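Local coordinates for tyrosyl-tRNA synthetase (Archaeoglobus fulgidus, PDB 2CYB), which probably attaches tyrosine to tRNA(Tyr) in two steps, activating the amino acid with ATP and then passing it to the acceptor end of the tRNA, at residues Lys30-Tyr36 / Leu169-Val175; Leu7-Thr11 / Leu23-Ile27; Val267-Asp271 / Gln294-Leu300; Cys241-Val245 / Asp289-Gly293. All coordinates share one frame; numbering follows the deposited sequence.

Contact 1. Residues Lys30-Tyr36 / Leu169-Val175; sequences KEKPRAY and LGVDLAV. With TYR (tyrosine), chain C.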
loop_
_atom_site.group_PDB
_atom_site.type_symbol
_atom_site.label_atom_id
_atom_site.label_comp_id
_atom_site.label_asym_id
_atom_site.label_seq_id
_atom_site.Cartn_x
_atom_site.Cartn_y
_atom_site.Cartn_z
ATOM N N LYS A 30 -3.379 13.678 -32.893
ATOM C CA LYS A 30 -4.152 12.523 -32.437
ATOM C C LYS A 30 -5.637 12.849 -32.488
ATOM O O LYS A 30 -6.199 13.389 -31.537
ATOM C CB LYS A 30 -3.761 12.119 -31.008
ATOM C CG LYS A 30 -4.543 10.926 -30.475
ATOM C CD LYS A 30 -4.022 10.457 -29.125
ATOM C CE LYS A 30 -4.748 9.197 -28.670
ATOM N NZ LYS A 30 -4.198 8.647 -27.401
ATOM N N GLU A 31 -6.264 12.519 -33.612
ATOM C CA GLU A 31 -7.683 12.776 -33.808
ATOM C C GLU A 31 -8.534 11.734 -33.106
ATOM O O GLU A 31 -9.684 11.501 -33.482
ATOM C CB GLU A 31 -8.025 12.793 -35.302
ATOM C CG GLU A 31 -7.776 11.477 -36.039
ATOM C CD GLU A 31 -6.310 11.078 -36.065
ATOM O OE1 GLU A 31 -5.802 10.577 -35.038
ATOM O OE2 GLU A 31 -5.663 11.274 -37.115
ATOM N N LYS A 32 -7.969 11.106 -32.082
ATOM C CA LYS A 32 -8.700 10.094 -31.338
ATOM C C LYS A 32 -8.363 10.159 -29.850
ATOM O O LYS A 32 -7.859 9.197 -29.271
ATOM C CB LYS A 32 -8.378 8.710 -31.902
ATOM C CG LYS A 32 -9.487 7.704 -31.692
ATOM C CD LYS A 32 -10.822 8.251 -32.188
ATOM C CE LYS A 32 -11.947 7.250 -31.970
ATOM N NZ LYS A 32 -13.281 7.834 -32.276
ATOM N N PRO A 33 -8.647 11.306 -29.209
ATOM C CA PRO A 33 -8.380 11.523 -27.783
ATOM C C PRO A 33 -9.273 10.663 -26.894
ATOM O O PRO A 33 -10.442 10.432 -27.205
ATOM C CB PRO A 33 -8.661 13.015 -27.598
ATOM C CG PRO A 33 -8.513 13.587 -28.983
ATOM C CD PRO A 33 -9.173 12.535 -29.821
ATOM N N ARG A 34 -8.717 10.198 -25.780
ATOM C CA ARG A 34 -9.469 9.369 -24.851
ATOM C C ARG A 34 -9.554 10.038 -23.480
ATOM O O ARG A 34 -8.549 10.517 -22.943
ATOM C CB ARG A 34 -8.802 7.996 -24.715
ATOM C CG ARG A 34 -9.575 7.003 -23.866
ATOM C CD ARG A 34 -8.870 5.657 -23.837
ATOM N NE ARG A 34 -8.824 5.041 -25.160
ATOM C CZ ARG A 34 -8.287 3.854 -25.424
ATOM N NH1 ARG A 34 -7.735 3.133 -24.452
ATOM N NH2 ARG A 34 -8.305 3.383 -26.664
ATOM N N ALA A 35 -10.764 10.083 -22.933
ATOM C CA ALA A 35 -11.000 10.671 -21.621
ATOM C C ALA A 35 -11.762 9.666 -20.766
ATOM O O ALA A 35 -12.421 8.765 -21.285
ATOM C CB ALA A 35 -11.810 11.955 -21.753
ATOM N N TYR A 36 -11.659 9.813 -19.449
ATOM C CA TYR A 36 -12.372 8.923 -18.546
ATOM C C TYR A 36 -12.664 9.621 -17.235
ATOM O O TYR A 36 -12.159 10.705 -16.962
ATOM C CB TYR A 36 -11.542 7.654 -18.228
ATOM C CG TYR A 36 -10.709 7.708 -16.939
ATOM C CD1 TYR A 36 -10.827 6.706 -15.966
ATOM C CD2 TYR A 36 -9.790 8.736 -16.711
ATOM C CE1 TYR A 36 -10.049 6.726 -14.802
ATOM C CE2 TYR A 36 -9.008 8.770 -15.552
ATOM C CZ TYR A 36 -9.141 7.760 -14.605
ATOM O OH TYR A 36 -8.351 7.781 -13.478
ATOM N N LEU A 169 -5.329 2.619 -18.790
ATOM C CA LEU A 169 -6.536 2.710 -19.604
ATOM C C LEU A 169 -6.250 3.524 -20.875
ATOM O O LEU A 169 -7.153 3.791 -21.675
ATOM C CB LEU A 169 -7.676 3.356 -18.801
ATOM C CG LEU A 169 -8.205 2.533 -17.618
ATOM C CD1 LEU A 169 -9.136 3.396 -16.767
ATOM C CD2 LEU A 169 -8.930 1.294 -18.121
ATOM N N GLY A 170 -4.991 3.922 -21.050
ATOM C CA GLY A 170 -4.608 4.694 -22.223
ATOM C C GLY A 170 -5.362 6.004 -22.312
ATOM O O GLY A 170 -5.767 6.438 -23.388
ATOM N N VAL A 171 -5.535 6.648 -21.167
ATOM C CA VAL A 171 -6.260 7.905 -21.086
ATOM C C VAL A 171 -5.395 9.129 -21.377
ATOM O O VAL A 171 -4.265 9.235 -20.904
ATOM C CB VAL A 171 -6.922 8.031 -19.686
ATOM C CG1 VAL A 171 -7.427 9.446 -19.442
ATOM C CG2 VAL A 171 -8.060 7.037 -19.586
ATOM N N ASP A 172 -5.936 10.045 -22.179
ATOM C CA ASP A 172 -5.237 11.275 -22.534
ATOM C C ASP A 172 -5.726 12.421 -21.663
ATOM O O ASP A 172 -4.966 13.331 -21.331
ATOM C CB ASP A 172 -5.483 11.619 -24.006
ATOM C CG ASP A 172 -4.987 10.540 -24.937
ATOM O OD1 ASP A 172 -5.811 9.940 -25.663
ATOM O OD2 ASP A 172 -3.765 10.287 -24.927
ATOM N N LEU A 173 -7.005 12.363 -21.301
ATOM C CA LEU A 173 -7.629 13.391 -20.478
ATOM C C LEU A 173 -8.326 12.786 -19.261
ATOM O O LEU A 173 -9.304 12.049 -19.393
ATOM C CB LEU A 173 -8.650 14.179 -21.309
ATOM C CG LEU A 173 -9.451 15.258 -20.569
ATOM C CD1 LEU A 173 -8.527 16.379 -20.135
ATOM C CD2 LEU A 173 -10.551 15.795 -21.471
ATOM N N ALA A 174 -7.809 13.095 -18.076
ATOM C CA ALA A 174 -8.399 12.600 -16.831
ATOM C C ALA A 174 -9.421 13.634 -16.360
ATOM O O ALA A 174 -9.069 14.778 -16.100
ATOM C CB ALA A 174 -7.317 12.420 -15.769
ATOM N N VAL A 175 -10.676 13.224 -16.248
ATOM C CA VAL A 175 -11.735 14.120 -15.805
ATOM C C VAL A 175 -12.160 13.758 -14.380
ATOM O O VAL A 175 -12.290 12.582 -14.043
ATOM C CB VAL A 175 -12.978 14.014 -16.723
ATOM C CG1 VAL A 175 -14.065 14.954 -16.234
ATOM C CG2 VAL A 175 -12.600 14.348 -18.166
HETATM N N TYR C . -11.114 9.057 -6.558
HETATM C CA TYR C . -12.403 9.132 -7.289
HETATM C C TYR C . -13.507 9.694 -6.398
HETATM O O TYR C . -14.643 9.811 -6.885
HETATM C CB TYR C . -12.777 7.739 -7.804
HETATM C CG TYR C . -11.757 7.217 -8.787
HETATM C CD1 TYR C . -11.104 6.001 -8.579
HETATM C CD2 TYR C . -11.442 7.955 -9.935
HETATM C CE1 TYR C . -10.156 5.527 -9.503
HETATM C CE2 TYR C . -10.509 7.500 -10.850
HETATM C CZ TYR C . -9.870 6.286 -10.634
HETATM O OH TYR C . -8.964 5.839 -11.563
HETATM O OXT TYR C . -13.217 10.026 -5.229
HETATM O O HOH W 1 -5.163 6.309 -26.023
#
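R34 runs from its strand across the end of the segment L169-V175. Its CB touches G170 O and D172 OD1, CG continues past G170 O, and R34 CD comes within 3.2 Å of G170 O. A bend at chi3 (-64°) turns the guanidinium so that R34 NH1 donates to L169 O at 2.9 Å; this oxygen lies in the guanidinium plane, while NH1 stands above that of the carbonyl. NE forms a salt bridge with E65 on the next strand. With an alanine here, L169 O would probably lose its charged donor and E65 its salt-bridge partner. G170 closes the preceding helix in a Schellman motif before strand 173-177, which pairs in parallel with strand 34-39 in the Rossmann-fold sheet of this class I synthetase. R34 O accepts from both D172 N and L173 N. D172 OD1 is gripped twice, by R34 N on its anti lone pair and by K30 NZ at 2.7 Å on its syn lone pair in a salt bridge, the latter less certain because the K30 side chain is poorly ordered. The Y36 ring reaches the tyrosine pocket: V171 CG1 packs 3.7 Å from Y36 CD2, L169 CD1 meets Y36 CD1, and A174 CB lies at the ring edge. Y36 OH is 2.8 Å from the phenolic OH of the bound tyrosine; the ligand as a whole is also hydrogen-bonded to Y158, Q162, D165 and Q180.

Contact 2. Residues Leu7-Thr11 / Leu23-Ile27; sequences LRLIT and LRQLI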
loop_
_atom_site.group_PDB
_atom_site.type_symbol
_atom_site.label_atom_id
_atom_site.label_comp_id
_atom_site.label_asym_id
_atom_site.label_seq_id
_atom_site.Cartn_x
_atom_site.Cartn_y
_atom_site.Cartn_z
ATOM N N LEU A 7 -13.384 23.150 -28.055
ATOM C CA LEU A 7 -12.651 23.600 -26.887
ATOM C C LEU A 7 -13.639 24.297 -25.944
ATOM O O LEU A 7 -13.572 24.132 -24.727
ATOM C CB LEU A 7 -11.545 24.560 -27.328
ATOM C CG LEU A 7 -10.189 24.536 -26.617
ATOM C CD1 LEU A 7 -9.708 23.104 -26.432
ATOM C CD2 LEU A 7 -9.183 25.333 -27.442
ATOM N N ARG A 8 -14.567 25.062 -26.515
ATOM C CA ARG A 8 -15.568 25.778 -25.724
ATOM C C ARG A 8 -16.477 24.791 -24.999
ATOM O O ARG A 8 -16.788 24.964 -23.819
ATOM C CB ARG A 8 -16.422 26.676 -26.629
ATOM C CG ARG A 8 -15.630 27.696 -27.434
ATOM C CD ARG A 8 -15.255 28.923 -26.613
ATOM N NE ARG A 8 -16.386 29.833 -26.432
ATOM C CZ ARG A 8 -17.003 30.472 -27.425
ATOM N NH1 ARG A 8 -16.602 30.304 -28.678
ATOM N NH2 ARG A 8 -18.021 31.282 -27.163
ATOM N N LEU A 9 -16.902 23.759 -25.720
ATOM C CA LEU A 9 -17.780 22.733 -25.175
ATOM C C LEU A 9 -17.073 21.899 -24.104
ATOM O O LEU A 9 -17.643 21.613 -23.043
ATOM C CB LEU A 9 -18.266 21.820 -26.306
ATOM C CG LEU A 9 -19.042 20.557 -25.928
ATOM C CD1 LEU A 9 -20.288 20.918 -25.126
ATOM C CD2 LEU A 9 -19.414 19.801 -27.192
ATOM N N ILE A 10 -15.832 21.518 -24.386
ATOM C CA ILE A 10 -15.050 20.713 -23.453
ATOM C C ILE A 10 -14.829 21.444 -22.142
ATOM O O ILE A 10 -14.956 20.863 -21.067
ATOM C CB ILE A 10 -13.659 20.340 -24.039
ATOM C CG1 ILE A 10 -13.822 19.360 -25.201
ATOM C CG2 ILE A 10 -12.788 19.711 -22.953
ATOM C CD1 ILE A 10 -12.531 19.041 -25.916
ATOM N N THR A 11 -14.517 22.728 -22.222
ATOM C CA THR A 11 -14.249 23.479 -21.009
ATOM C C THR A 11 -15.470 24.087 -20.348
ATOM O O THR A 11 -15.353 24.699 -19.287
ATOM C CB THR A 11 -13.235 24.588 -21.276
ATOM O OG1 THR A 11 -13.729 25.448 -22.308
ATOM C CG2 THR A 11 -11.917 23.989 -21.721
ATOM N N LEU A 23 -4.475 20.698 -23.740
ATOM C CA LEU A 23 -5.779 20.261 -24.220
ATOM C C LEU A 23 -5.935 20.619 -25.695
ATOM O O LEU A 23 -6.422 19.816 -26.491
ATOM C CB LEU A 23 -6.891 20.923 -23.398
ATOM C CG LEU A 23 -8.327 20.752 -23.890
ATOM C CD1 LEU A 23 -8.667 19.273 -24.042
ATOM C CD2 LEU A 23 -9.269 21.434 -22.911
ATOM N N ARG A 24 -5.526 21.833 -26.051
ATOM C CA ARG A 24 -5.623 22.277 -27.438
ATOM C C ARG A 24 -4.759 21.389 -28.330
ATOM O O ARG A 24 -5.261 20.762 -29.263
ATOM C CB ARG A 24 -5.178 23.738 -27.577
ATOM C CG ARG A 24 -5.241 24.260 -29.019
ATOM C CD ARG A 24 -4.640 25.656 -29.155
ATOM N NE ARG A 24 -5.513 26.713 -28.651
ATOM C CZ ARG A 24 -6.648 27.093 -29.235
ATOM N NH1 ARG A 24 -7.377 28.067 -28.702
ATOM N NH2 ARG A 24 -7.056 26.504 -30.351
ATOM N N GLN A 25 -3.464 21.324 -28.037
ATOM C CA GLN A 25 -2.575 20.502 -28.845
ATOM C C GLN A 25 -2.997 19.038 -28.851
ATOM O O GLN A 25 -2.730 18.317 -29.807
ATOM C CB GLN A 25 -1.119 20.657 -28.383
ATOM C CG GLN A 25 -0.887 20.632 -26.892
ATOM C CD GLN A 25 0.526 21.065 -26.525
ATOM O OE1 GLN A 25 1.508 20.481 -26.991
ATOM N NE2 GLN A 25 0.636 22.094 -25.690
ATOM N N LEU A 26 -3.672 18.600 -27.794
ATOM C CA LEU A 26 -4.146 17.223 -27.729
ATOM C C LEU A 26 -5.226 17.013 -28.788
ATOM O O LEU A 26 -5.255 15.990 -29.471
ATOM C CB LEU A 26 -4.719 16.915 -26.339
ATOM C CG LEU A 26 -5.538 15.625 -26.204
ATOM C CD1 LEU A 26 -4.695 14.416 -26.588
ATOM C CD2 LEU A 26 -6.033 15.494 -24.769
ATOM N N ILE A 27 -6.119 17.989 -28.920
ATOM C CA ILE A 27 -7.198 17.904 -29.897
ATOM C C ILE A 27 -6.615 17.968 -31.307
ATOM O O ILE A 27 -7.172 17.401 -32.247
ATOM C CB ILE A 27 -8.210 19.053 -29.700
ATOM C CG1 ILE A 27 -8.769 19.002 -28.275
ATOM C CG2 ILE A 27 -9.343 18.931 -30.708
ATOM C CD1 ILE A 27 -9.747 20.107 -27.950
#
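The helical segments L7-T11 and L23-I27 run at 125° to each other with their axes 11.6 Å apart at closest approach, a separation bridged by side chains alone. L7 is the most engaged of these, and its two methyls go to different partners. L7 CD1 packs against L23 CG at 3.7 Å and against I27 CD1 at 3.4 Å, the latter tighter than usual for two carbons. L7 CD2 sits 3.4 Å above one face of the R24 guanidinium, toward its rim, and the two side chains cross at about a right angle. One turn on, with CG1 anti to the carbonyl carbon (chi1 -69°), I10 meets I27 tip to tip, I10 CD1 to I27 CD1 at 3.6 Å. Its other branch, CG2, lies against L23 CD2, the two side chains running alongside one another with opposite headings. T11 CG2 touches the same L23 methyl, while T11 OG1 and T11 N both donate to L7 O from opposite faces of its plane. I10 also rests on L59 of helix 47-61 and on L202 of strand 200-204. This is plain aliphatic packing between two N-terminal helices, joined through the short edge strand 16-18 and laid against one end of the Rossmann-fold core.

Contact 3. Residues Val267-Asp271 / Gln294-Leu300; sequences VVERD and QLHPLDL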
loop_
_atom_site.group_PDB
_atom_site.type_symbol
_atom_site.label_atom_id
_atom_site.label_comp_id
_atom_site.label_asym_id
_atom_site.label_seq_id
_atom_site.Cartn_x
_atom_site.Cartn_y
_atom_site.Cartn_z
ATOM N N VAL A 267 -37.612 27.094 -19.513
ATOM C CA VAL A 267 -38.792 27.933 -19.451
ATOM C C VAL A 267 -39.233 28.017 -17.995
ATOM O O VAL A 267 -39.440 26.999 -17.335
ATOM C CB VAL A 267 -39.941 27.336 -20.292
ATOM C CG1 VAL A 267 -41.197 28.179 -20.142
ATOM C CG2 VAL A 267 -39.530 27.262 -21.752
ATOM N N VAL A 268 -39.356 29.236 -17.491
ATOM C CA VAL A 268 -39.785 29.449 -16.122
ATOM C C VAL A 268 -41.206 29.997 -16.167
ATOM O O VAL A 268 -41.415 31.187 -16.407
ATOM C CB VAL A 268 -38.868 30.456 -15.413
ATOM C CG1 VAL A 268 -39.338 30.689 -13.991
ATOM C CG2 VAL A 268 -37.439 29.938 -15.424
ATOM N N GLU A 269 -42.185 29.125 -15.960
ATOM C CA GLU A 269 -43.576 29.562 -15.978
ATOM C C GLU A 269 -43.820 30.399 -14.729
ATOM O O GLU A 269 -43.349 30.056 -13.637
ATOM C CB GLU A 269 -44.518 28.355 -15.997
ATOM C CG GLU A 269 -44.178 27.326 -17.062
ATOM C CD GLU A 269 -45.286 26.311 -17.288
ATOM O OE1 GLU A 269 -45.963 25.926 -16.312
ATOM O OE2 GLU A 269 -45.472 25.886 -18.448
ATOM N N ARG A 270 -44.541 31.505 -14.888
ATOM C CA ARG A 270 -44.833 32.386 -13.763
ATOM C C ARG A 270 -46.200 33.020 -13.933
ATOM O O ARG A 270 -46.692 33.145 -15.047
ATOM C CB ARG A 270 -43.814 33.523 -13.672
ATOM C CG ARG A 270 -42.374 33.112 -13.476
ATOM C CD ARG A 270 -41.494 34.342 -13.288
ATOM N NE ARG A 270 -41.477 35.195 -14.477
ATOM C CZ ARG A 270 -40.699 36.263 -14.621
ATOM N NH1 ARG A 270 -39.868 36.619 -13.649
ATOM N NH2 ARG A 270 -40.741 36.970 -15.743
ATOM N N ASP A 271 -46.807 33.427 -12.825
ATOM C CA ASP A 271 -48.099 34.098 -12.905
ATOM C C ASP A 271 -47.822 35.442 -13.561
ATOM O O ASP A 271 -46.700 35.957 -13.489
ATOM C CB ASP A 271 -48.692 34.331 -11.512
ATOM C CG ASP A 271 -49.108 33.052 -10.831
ATOM O OD1 ASP A 271 -49.458 32.083 -11.540
ATOM O OD2 ASP A 271 -49.107 33.021 -9.581
ATOM N N GLN A 294 -35.204 40.213 -11.106
ATOM C CA GLN A 294 -36.270 40.007 -12.081
ATOM C C GLN A 294 -36.784 38.574 -11.999
ATOM O O GLN A 294 -37.948 38.299 -12.308
ATOM C CB GLN A 294 -35.774 40.297 -13.497
ATOM C CG GLN A 294 -35.652 41.776 -13.821
ATOM C CD GLN A 294 -36.947 42.530 -13.577
ATOM O OE1 GLN A 294 -37.168 43.079 -12.496
ATOM N NE2 GLN A 294 -37.817 42.544 -14.578
ATOM N N LEU A 295 -35.906 37.658 -11.602
ATOM C CA LEU A 295 -36.283 36.256 -11.459
ATOM C C LEU A 295 -36.202 35.934 -9.974
ATOM O O LEU A 295 -35.146 36.056 -9.354
ATOM C CB LEU A 295 -35.333 35.350 -12.249
ATOM C CG LEU A 295 -35.556 33.842 -12.105
ATOM C CD1 LEU A 295 -36.949 33.459 -12.580
ATOM C CD2 LEU A 295 -34.499 33.107 -12.912
ATOM N N HIS A 296 -37.329 35.525 -9.409
ATOM C CA HIS A 296 -37.402 35.222 -7.987
ATOM C C HIS A 296 -37.163 33.743 -7.708
ATOM O O HIS A 296 -37.558 32.881 -8.494
ATOM C CB HIS A 296 -38.782 35.638 -7.455
ATOM C CG HIS A 296 -38.900 35.586 -5.966
ATOM N ND1 HIS A 296 -38.896 34.402 -5.258
ATOM C CD2 HIS A 296 -38.990 36.575 -5.045
ATOM C CE1 HIS A 296 -38.974 34.665 -3.967
ATOM N NE2 HIS A 296 -39.031 35.976 -3.809
ATOM N N PRO A 297 -36.502 33.437 -6.581
ATOM C CA PRO A 297 -36.191 32.074 -6.152
ATOM C C PRO A 297 -37.374 31.107 -6.239
ATOM O O PRO A 297 -37.222 29.970 -6.682
ATOM C CB PRO A 297 -35.723 32.278 -4.719
ATOM C CG PRO A 297 -34.978 33.544 -4.815
ATOM C CD PRO A 297 -35.893 34.412 -5.656
ATOM N N LEU A 298 -38.558 31.560 -5.832
ATOM C CA LEU A 298 -39.730 30.690 -5.860
ATOM C C LEU A 298 -40.109 30.207 -7.245
ATOM O O LEU A 298 -40.489 29.049 -7.422
ATOM C CB LEU A 298 -40.920 31.389 -5.194
ATOM C CG LEU A 298 -40.725 31.632 -3.693
ATOM C CD1 LEU A 298 -41.838 32.515 -3.155
ATOM C CD2 LEU A 298 -40.694 30.295 -2.964
ATOM N N ASP A 299 -40.008 31.084 -8.238
ATOM C CA ASP A 299 -40.341 30.685 -9.595
ATOM C C ASP A 299 -39.230 29.798 -10.155
ATOM O O ASP A 299 -39.498 28.797 -10.812
ATOM C CB ASP A 299 -40.558 31.924 -10.471
ATOM C CG ASP A 299 -41.730 32.776 -9.984
ATOM O OD1 ASP A 299 -42.830 32.212 -9.798
ATOM O OD2 ASP A 299 -41.555 33.998 -9.786
ATOM N N LEU A 300 -37.984 30.158 -9.881
ATOM C CA LEU A 300 -36.864 29.357 -10.363
ATOM C C LEU A 300 -36.953 27.933 -9.797
ATOM O O LEU A 300 -36.803 26.958 -10.529
ATOM C CB LEU A 300 -35.539 29.995 -9.958
ATOM C CG LEU A 300 -34.300 29.172 -10.326
ATOM C CD1 LEU A 300 -34.303 28.868 -11.826
ATOM C CD2 LEU A 300 -33.055 29.936 -9.925
HETATM O O HOH W 2 -41.621 28.267 -12.700
HETATM O O HOH W 3 -39.747 35.674 -10.692
HETATM O O HOH W 4 -45.505 32.509 -10.301
#
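R270 lays the aliphatic part of its side chain across D299, the two crossing at about a right angle. R270 CG is 3.6 Å from D299 CG, and R270 CD lies 3.5 Å from D299 OD2. The guanidinium and carboxylate planes stand 85° apart, and R270 NE remains 4.8 Å from D299 OD2, so the opposite charges lie near each other without a direct salt bridge. A bend at chi3 (-64°) carries the guanidinium past the carboxylate. The main hold on the polar end is NE to G276 O; NH1 adds a weak bond to Q294 O, which lies at the edge of the group. Replacement by a leucine would probably leave G276 O and Q294 O without their NE and NH1 donors and break one arm of the water bridge to D299.

That bridging water accepts from R270 NH1 and H296 N and donates to D299 OD2 at 2.6 Å. A second water links D271 N to D299 OD1, and a third donates to both E269 O and D299 O; three waters thus bridge the two segments, beside one weak direct hydrogen bond. The apolar side of the contact is V268 CG1 on L295 CD1 at 3.9 Å, with V268 CG1 also near D299 O. H296 is the N-cap of the helix that follows: H296 ND1 accepts from L298 N at 2.9 Å, in the ring plane.

The contact thus sets the end of strand 266-268, paired antiparallel with strand 278-280, against the first turn of helix 297-319. L295 also packs on L286 of helix 283-292, and L300 reaches helix 250-263.

Contact 4. Residues Cys241-Val245 / Asp289-Gly293; sequences CPAGV and DFKSG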
loop_
_atom_site.group_PDB
_atom_site.type_symbol
_atom_site.label_atom_id
_atom_site.label_comp_id
_atom_site.label_asym_id
_atom_site.label_seq_id
_atom_site.Cartn_x
_atom_site.Cartn_y
_atom_site.Cartn_z
ATOM N N CYS A 241 -31.545 29.106 -1.200
ATOM C CA CYS A 241 -31.520 29.826 -2.470
ATOM C C CYS A 241 -31.654 31.320 -2.236
ATOM O O CYS A 241 -32.720 31.897 -2.452
ATOM C CB CYS A 241 -32.654 29.336 -3.379
ATOM S SG CYS A 241 -32.644 30.006 -5.070
ATOM N N PRO A 242 -30.568 31.966 -1.787
ATOM C CA PRO A 242 -30.542 33.406 -1.515
ATOM C C PRO A 242 -30.847 34.235 -2.757
ATOM O O PRO A 242 -30.198 34.085 -3.793
ATOM C CB PRO A 242 -29.123 33.632 -0.998
ATOM C CG PRO A 242 -28.336 32.571 -1.716
ATOM C CD PRO A 242 -29.236 31.374 -1.578
ATOM N N ALA A 243 -31.843 35.108 -2.647
ATOM C CA ALA A 243 -32.235 35.954 -3.762
ATOM C C ALA A 243 -31.068 36.834 -4.200
ATOM O O ALA A 243 -30.376 37.419 -3.368
ATOM C CB ALA A 243 -33.435 36.822 -3.363
ATOM N N GLY A 244 -30.840 36.905 -5.508
ATOM C CA GLY A 244 -29.765 37.733 -6.029
ATOM C C GLY A 244 -28.351 37.235 -5.791
ATOM O O GLY A 244 -27.388 37.933 -6.109
ATOM N N VAL A 245 -28.215 36.038 -5.227
ATOM C CA VAL A 245 -26.896 35.460 -4.969
ATOM C C VAL A 245 -26.704 34.278 -5.903
ATOM O O VAL A 245 -27.393 33.266 -5.778
ATOM C CB VAL A 245 -26.769 34.972 -3.515
ATOM C CG1 VAL A 245 -25.416 34.308 -3.304
ATOM C CG2 VAL A 245 -26.937 36.142 -2.564
ATOM N N ASP A 289 -30.836 37.895 -14.542
ATOM C CA ASP A 289 -32.176 38.205 -14.049
ATOM C C ASP A 289 -32.332 37.860 -12.576
ATOM O O ASP A 289 -33.099 38.504 -11.856
ATOM C CB ASP A 289 -33.234 37.462 -14.871
ATOM C CG ASP A 289 -33.811 38.322 -15.982
ATOM O OD1 ASP A 289 -33.331 39.459 -16.164
ATOM O OD2 ASP A 289 -34.744 37.864 -16.672
ATOM N N PHE A 290 -31.601 36.842 -12.129
ATOM C CA PHE A 290 -31.655 36.429 -10.736
ATOM C C PHE A 290 -30.937 37.474 -9.890
ATOM O O PHE A 290 -31.398 37.863 -8.820
ATOM C CB PHE A 290 -30.968 35.074 -10.556
ATOM C CG PHE A 290 -31.251 34.428 -9.229
ATOM C CD1 PHE A 290 -32.448 33.753 -9.015
ATOM C CD2 PHE A 290 -30.343 34.529 -8.186
ATOM C CE1 PHE A 290 -32.738 33.190 -7.778
ATOM C CE2 PHE A 290 -30.624 33.968 -6.939
ATOM C CZ PHE A 290 -31.826 33.296 -6.738
ATOM N N LYS A 291 -29.800 37.929 -10.395
ATOM C CA LYS A 291 -28.993 38.915 -9.706
ATOM C C LYS A 291 -29.732 40.250 -9.594
ATOM O O LYS A 291 -29.622 40.942 -8.583
ATOM C CB LYS A 291 -27.677 39.093 -10.467
ATOM C CG LYS A 291 -26.514 39.585 -9.632
ATOM C CD LYS A 291 -25.220 39.537 -10.440
ATOM C CE LYS A 291 -24.016 39.947 -9.599
ATOM N NZ LYS A 291 -22.736 39.875 -10.367
ATOM N N SER A 292 -30.492 40.599 -10.627
ATOM C CA SER A 292 -31.233 41.861 -10.654
ATOM C C SER A 292 -32.563 41.819 -9.906
ATOM O O SER A 292 -33.166 42.859 -9.638
ATOM C CB SER A 292 -31.500 42.284 -12.099
ATOM O OG SER A 292 -32.486 41.458 -12.699
ATOM N N GLY A 293 -33.031 40.623 -9.580
ATOM C CA GLY A 293 -34.292 40.515 -8.873
ATOM C C GLY A 293 -35.472 40.335 -9.809
ATOM O O GLY A 293 -36.616 40.314 -9.363
HETATM O O HOH W 5 -33.507 36.986 -7.386
#
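F290 meets the loop C241-V245 mainly through van der Waals contact between its ring and the backbone of the loop. The ring reaches the loop because CG stands anti to the backbone N (chi1 -167°), which carries CE2 and CZ into the bend of the chain. P242 O approaches the ring edge, 3.2 Å from F290 CE2, while V245 O comes obliquely to the same carbon at 3.5 Å. The sulfur of C241 makes a sulfur-aromatic contact, with C241 SG 3.8 Å from F290 CZ and 5.0 Å from the ring centroid, lying oblique to the ring at 66° from its normal.

Polar contact is left to the backbone and to one water. P242 to V245 form a type II beta turn, closed by V245 N donating to P242 O, with G244 at its third position, where positive phi is usual. G244 CA makes a CA-H...O contact with F290 O at 3.2 Å. A water sits over the centre of one face of the F290 ring, donates to F290 O at 2.7 Å and accepts a weak bond from G244 N.

The turn lies in the connection from helix 229-237 to helix 250-263 and faces the C-terminal end of helix 283-292. P297 of helix 297-319 packs on both C241 and F290, and L252 of helix 250-263 also touches the phenylalanine.

In the fold
The four contacts form two touching pairs. Contacts 1 and 2 have centres about 12 Å apart and meet where D172 CB packs on L26 CD1 at 3.9 Å; helix 20-28 is followed in the chain by strand 34-39. Contact 1 alone of the four reaches the bound tyrosine, through Y36. Contacts 3 and 4, centres about 11 Å apart, interleave along the chain: helix 283-292 of contact 4 runs on into the Q294-L300 segment of contact 3, and L295 N probably bonds D289 O at 2.9 Å. This second pair lies across the chain's centre from contact 1, nearest atoms about 25 Å away, and is remote from the tyrosine-binding residues.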